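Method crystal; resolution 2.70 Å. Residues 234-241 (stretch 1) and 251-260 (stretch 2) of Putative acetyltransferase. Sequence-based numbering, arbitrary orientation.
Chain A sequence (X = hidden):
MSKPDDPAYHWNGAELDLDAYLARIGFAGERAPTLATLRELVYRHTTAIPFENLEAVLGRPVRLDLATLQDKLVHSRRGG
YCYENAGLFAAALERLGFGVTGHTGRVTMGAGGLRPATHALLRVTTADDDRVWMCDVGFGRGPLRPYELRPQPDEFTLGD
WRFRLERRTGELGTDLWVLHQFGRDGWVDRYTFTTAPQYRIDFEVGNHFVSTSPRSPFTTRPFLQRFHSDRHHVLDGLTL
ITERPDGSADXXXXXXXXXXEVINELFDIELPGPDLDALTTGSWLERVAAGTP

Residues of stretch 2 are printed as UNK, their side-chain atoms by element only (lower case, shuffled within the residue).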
ATOM      1  N   VAL A 234       5.237 -10.658  -6.813  1.00 19.81           N
ATOM      2  CA  VAL A 234       3.789 -10.733  -6.662  1.00 20.25           C
ATOM      3  C   VAL A 234       3.290 -12.173  -6.686  1.00 21.45           C
ATOM      4  O   VAL A 234       3.676 -12.960  -7.550  1.00 20.70           O
ATOM      5  CB  VAL A 234       3.046  -9.961  -7.786  1.00 21.83           C
ATOM      6  CG1 VAL A 234       1.539 -10.168  -7.658  1.00 19.56           C
ATOM      7  CG2 VAL A 234       3.374  -8.488  -7.711  1.00 20.91           C
ATOM      8  N   LEU A 235       2.444 -12.512  -5.719  1.00 22.91           N
ATOM      9  CA  LEU A 235       1.837 -13.838  -5.671  1.00 23.44           C
ATOM     10  C   LEU A 235       0.336 -13.648  -5.866  1.00 24.31           C
ATOM     11  O   LEU A 235      -0.336 -13.079  -5.013  1.00 24.68           O
ATOM     12  CB  LEU A 235       2.091 -14.542  -4.337  1.00 22.48           C
ATOM     13  CG  LEU A 235       1.391 -15.907  -4.310  1.00 22.14           C
ATOM     14  CD1 LEU A 235       1.887 -16.779  -5.459  1.00 22.90           C
ATOM     15  CD2 LEU A 235       1.648 -16.589  -2.997  1.00 22.19           C
ATOM     16  N   ASP A 236      -0.175 -14.113  -7.001  1.00 25.95           N
ATOM     17  CA  ASP A 236      -1.589 -13.988  -7.338  1.00 26.44           C
ATOM     18  C   ASP A 236      -2.172 -15.393  -7.501  1.00 26.21           C
ATOM     19  O   ASP A 236      -2.337 -15.895  -8.620  1.00 25.84           O
ATOM     20  CB  ASP A 236      -1.727 -13.178  -8.635  1.00 26.99           C
ATOM     21  CG  ASP A 236      -3.173 -12.842  -8.979  1.00 29.10           C
ATOM     22  OD1 ASP A 236      -4.009 -12.714  -8.052  1.00 28.42           O
ATOM     23  OD2 ASP A 236      -3.460 -12.681 -10.188  1.00 30.63           O
ATOM     24  N   GLY A 237      -2.485 -16.011  -6.365  1.00 25.35           N
ATOM     25  CA  GLY A 237      -3.012 -17.360  -6.362  1.00 23.02           C
ATOM     26  C   GLY A 237      -1.809 -18.275  -6.363  1.00 22.15           C
ATOM     27  O   GLY A 237      -1.063 -18.328  -5.390  1.00 21.65           O
ATOM     28  N   LEU A 238      -1.608 -18.992  -7.462  1.00 21.88           N
ATOM     29  CA  LEU A 238      -0.457 -19.875  -7.576  1.00 21.37           C
ATOM     30  C   LEU A 238       0.473 -19.358  -8.665  1.00 21.49           C
ATOM     31  O   LEU A 238       1.346 -20.074  -9.147  1.00 23.77           O
ATOM     32  CB  LEU A 238      -0.902 -21.297  -7.898  1.00 19.62           C
ATOM     33  CG  LEU A 238      -1.668 -22.043  -6.814  1.00 19.23           C
ATOM     34  CD1 LEU A 238      -1.969 -23.427  -7.334  1.00 20.74           C
ATOM     35  CD2 LEU A 238      -0.853 -22.122  -5.532  1.00 19.27           C
ATOM     36  N   THR A 239       0.279 -18.103  -9.053  1.00 21.07           N
ATOM     37  CA  THR A 239       1.109 -17.486 -10.080  1.00 19.65           C
ATOM     38  C   THR A 239       2.093 -16.558  -9.392  1.00 19.99           C
ATOM     39  O   THR A 239       1.697 -15.623  -8.702  1.00 19.66           O
ATOM     40  CB  THR A 239       0.254 -16.684 -11.069  1.00 17.12           C
ATOM     41  OG1 THR A 239      -0.781 -17.524 -11.580  1.00 17.24           O
ATOM     42  CG2 THR A 239       1.087 -16.199 -12.223  1.00 15.10           C
ATOM     43  N   LEU A 240       3.378 -16.835  -9.562  1.00 20.94           N
ATOM     44  CA  LEU A 240       4.405 -16.013  -8.942  1.00 22.56           C
ATOM     45  C   LEU A 240       5.057 -15.124  -9.986  1.00 23.41           C
ATOM     46  O   LEU A 240       5.611 -15.602 -10.979  1.00 23.52           O
ATOM     47  CB  LEU A 240       5.463 -16.895  -8.275  1.00 22.64           C
ATOM     48  CG  LEU A 240       6.615 -16.170  -7.578  1.00 20.89           C
ATOM     49  CD1 LEU A 240       6.076 -15.240  -6.519  1.00 21.94           C
ATOM     50  CD2 LEU A 240       7.545 -17.183  -6.958  1.00 19.88           C
ATOM     51  N   ILE A 241       4.990 -13.820  -9.760  1.00 24.63           N
ATOM     52  CA  ILE A 241       5.565 -12.880 -10.699  1.00 24.72           C
ATOM     53  C   ILE A 241       6.643 -12.033 -10.067  1.00 25.24           C
ATOM     54  O   ILE A 241       6.544 -11.641  -8.907  1.00 25.11           O
ATOM     55  CB  ILE A 241       4.516 -11.910 -11.229  1.00 25.90           C
ATOM     56  CG1 ILE A 241       3.188 -12.637 -11.437  1.00 27.77           C
ATOM     57  CG2 ILE A 241       5.016 -11.276 -12.525  1.00 25.92           C
ATOM     58  CD1 ILE A 241       2.025 -11.708 -11.727  1.00 28.62           C
ATOM     59  N   UNK A 251       7.687 -15.358 -14.696  1.00 27.58           N
ATOM     60  CA  UNK A 251       6.706 -15.927 -13.796  1.00 30.45           C
ATOM     61  C   UNK A 251       6.969 -17.383 -13.517  1.00 30.76           C
ATOM     62  O   UNK A 251       7.842 -18.009 -14.113  1.00 31.48           O
ATOM     63  c   UNK A 251       5.312 -15.854 -14.383  1.00 32.91           C
ATOM     64  c   UNK A 251       4.041 -17.173 -16.128  1.00 38.60           C
ATOM     65  c   UNK A 251       4.844 -14.402 -14.466  1.00 35.21           C
ATOM     66  c   UNK A 251       5.336 -16.522 -15.757  1.00 34.83           C
ATOM     67  N   UNK A 252       6.170 -17.927 -12.617  1.00 31.39           N
ATOM     68  CA  UNK A 252       6.310 -19.309 -12.241  1.00 31.33           C
ATOM     69  C   UNK A 252       4.930 -19.780 -11.839  1.00 30.10           C
ATOM     70  O   UNK A 252       4.171 -19.027 -11.223  1.00 29.70           O
ATOM     71  c   UNK A 252       7.774 -20.842 -10.775  1.00 38.92           C
ATOM     72  c   UNK A 252       7.289 -19.427 -11.063  1.00 33.96           C
ATOM     73  n   UNK A 252       9.753 -20.480  -9.279  1.00 42.15           N
ATOM     74  c   UNK A 252       9.600 -21.189  -8.156  1.00 41.82           C
ATOM     75  n   UNK A 252      10.045 -20.704  -6.999  1.00 42.04           N
ATOM     76  n   UNK A 252       9.005 -22.382  -8.182  1.00 42.22           N
ATOM     77  c   UNK A 252       9.306 -20.904 -10.609  1.00 40.39           C
ATOM     78  N   UNK A 253       4.603 -21.009 -12.226  1.00 28.25           N
ATOM     79  CA  UNK A 253       3.327 -21.610 -11.879  1.00 25.98           C
ATOM     80  C   UNK A 253       3.633 -22.516 -10.691  1.00 25.11           C
ATOM     81  O   UNK A 253       4.278 -23.559 -10.833  1.00 23.84           O
ATOM     82  c   UNK A 253       2.796 -22.409 -13.038  1.00 26.98           C
ATOM     83  N   UNK A 254       3.177 -22.096  -9.515  1.00 23.65           N
ATOM     84  CA  UNK A 254       3.417 -22.827  -8.281  1.00 22.24           C
ATOM     85  C   UNK A 254       2.381 -23.883  -7.910  1.00 21.84           C
ATOM     86  O   UNK A 254       1.245 -23.894  -8.412  1.00 20.51           O
ATOM     87  c   UNK A 254       4.686 -20.831  -7.292  1.00 25.82           C
ATOM     88  c   UNK A 254       3.547 -21.837  -7.131  1.00 22.61           C
ATOM     89  c   UNK A 254       6.022 -21.560  -7.249  1.00 25.04           C
ATOM     90  c   UNK A 254       4.614 -19.782  -6.189  1.00 26.57           C
ATOM     91  N   UNK A 255       2.808 -24.775  -7.022  1.00 20.69           N
ATOM     92  CA  UNK A 255       1.970 -25.842  -6.506  1.00 20.66           C
ATOM     93  C   UNK A 255       1.713 -25.452  -5.058  1.00 21.78           C
ATOM     94  O   UNK A 255       2.504 -24.709  -4.462  1.00 21.59           O
ATOM     95  c   UNK A 255       3.324 -27.417  -7.886  1.00 20.36           C
ATOM     96  o   UNK A 255       3.709 -27.241  -5.539  1.00 17.94           O
ATOM     97  c   UNK A 255       2.687 -27.200  -6.540  1.00 20.52           C
ATOM     98  N   UNK A 256       0.600 -25.932  -4.471  1.00 22.63           N
ATOM     99  CA  UNK A 256       0.285 -25.596  -3.082  1.00 21.85           C
ATOM    100  C   UNK A 256       1.441 -25.870  -2.136  1.00 23.28           C
ATOM    101  O   UNK A 256       1.759 -25.042  -1.289  1.00 25.78           O
ATOM    102  c   UNK A 256      -1.616 -26.504  -4.120  1.00 21.01           C
ATOM    103  c   UNK A 256      -0.472 -26.754  -5.060  1.00 21.28           C
ATOM    104  c   UNK A 256      -0.927 -26.467  -2.793  1.00 21.36           C
ATOM    105  N   UNK A 257       2.073 -27.028  -2.287  1.00 22.92           N
ATOM    106  CA  UNK A 257       3.186 -27.380  -1.426  1.00 23.20           C
ATOM    107  C   UNK A 257       4.342 -26.401  -1.481  1.00 23.61           C
ATOM    108  O   UNK A 257       5.124 -26.307  -0.542  1.00 22.71           O
ATOM    109  N   UNK A 258       4.446 -25.665  -2.583  1.00 24.05           N
ATOM    110  CA  UNK A 258       5.517 -24.696  -2.778  1.00 23.79           C
ATOM    111  C   UNK A 258       5.257 -23.362  -2.085  1.00 22.47           C
ATOM    112  O   UNK A 258       6.184 -22.582  -1.859  1.00 22.46           O
ATOM    113  c   UNK A 258       6.457 -25.184  -6.559  1.00 31.26           C
ATOM    114  c   UNK A 258       6.234 -25.584  -5.103  1.00 27.91           C
ATOM    115  c   UNK A 258       5.721 -24.427  -4.273  1.00 25.62           C
ATOM    116  o   UNK A 258       5.464 -24.817  -7.234  1.00 31.36           O
ATOM    117  o   UNK A 258       7.625 -25.228  -7.026  1.00 33.62           O
ATOM    118  N   UNK A 259       3.999 -23.105  -1.746  1.00 20.63           N
ATOM    119  CA  UNK A 259       3.630 -21.846  -1.117  1.00 19.66           C
ATOM    120  C   UNK A 259       4.384 -21.440   0.146  1.00 20.06           C
ATOM    121  O   UNK A 259       4.931 -20.341   0.203  1.00 20.11           O
ATOM    122  c   UNK A 259       1.278 -21.688  -2.130  1.00 18.81           C
ATOM    123  c   UNK A 259       2.126 -21.817  -0.864  1.00 18.16           C
ATOM    124  c   UNK A 259       1.548 -20.353  -2.809  1.00 17.39           C
ATOM    125  c   UNK A 259      -0.181 -21.818  -1.773  1.00 19.76           C
ATOM    126  N   UNK A 260       4.434 -22.316   1.173  1.00 20.58           N
ATOM    127  CA  UNK A 260       5.141 -21.985   2.418  1.00 18.95           C
ATOM    128  C   UNK A 260       6.520 -21.364   2.247  1.00 19.13           C
ATOM    129  O   UNK A 260       6.810 -20.314   2.814  1.00 19.26           O
ATOM    130  c   UNK A 260       3.915 -23.930   2.764  1.00 16.51           C
ATOM    131  c   UNK A 260       5.200 -23.326   3.138  1.00 17.20           C
ATOM    132  c   UNK A 260       3.844 -23.663   1.272  1.00 18.66           C
TER

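Position 251 carries four carbons, forked at the first, with one arm two carbons long. They meet the side chain of Ile241 on stretch 1. This beta-branched pattern is isoleucine. In Ile251, CG2 lies 3.7 Å from CG2 of Ile241, its antiparallel partner on the same sheet face. The backbone also packs tightly here: CA of Ile251 sits 3.0 Å from O of Leu240, a CA-H...O contact.

Position 252 has three carbons, a nitrogen, then a carbon bearing two more nitrogens. Its CB is 4.2 Å from CB of Leu240. A guanidinium on a three-carbon stem is arginine. The backbone of Arg252 pairs with Leu240 through two hydrogen bonds. N of Leu240 gives to O of Arg252 at 2.9 Å, almost straight, and N of Arg252 gives to O of Leu240 at 2.9 Å, more bent.

Position 253 has a single carbon, which makes no close contact with stretch 1. It is alanine. Ala253 pairs with Thr239 without hydrogen bonds between them, and both side chains lie on the face used by Ile241 and Ile251.

Position 254 has four carbons, forked at the second. They pack against Leu235 and Leu240. This is leucine. CD1 of Leu254 is 3.7 Å from CB of Leu240 and 4.1 Å from CD1 of Leu235. N of Leu254 donates to O of Leu238 at 2.8 Å.

Position 255 has one carbon carrying an oxygen and a carbon. It points away from stretch 1. This is threonine.

Position 256 has three carbons closing a ring onto the backbone N. The ring lies near the side chain of Leu238. It is proline. CD of Pro256 is 4.3 Å from CD1 of Leu238.

Position 257 has no side-chain atoms and does not touch stretch 1. It is glycine.

Position 258 has three carbons, the third carrying two oxygens. They do not touch stretch 1. It is glutamate. OE1 of Glu258 accepts from N of Thr255 at 2.7 Å, and OE2 forms a salt bridge with NH1 of Arg252 at 3.4 Å; the hydrogen bond within it is weak.

Position 259 has four carbons, forked at the second, and reaches Leu235 and Leu238. It is leucine. CD2 of Leu259 is 3.8 Å from CD2 of Leu235, and CD1 of Leu259 is 3.8 Å from CD2 of Leu238.

Position 260 has three carbons in a ring onto N and stays clear of stretch 1. It is proline.

The contact has two parts. Antiparallel backbone pairing sets the register, and its hydrogen bonds extend to Leu254 just past the strand. Beyond it, Leu254 and Leu259 pack against stretch 1 leucines. The two stretches bury 525 Å² between them, both sides summed.

Stretch 2 251-260: IRALTPGELP
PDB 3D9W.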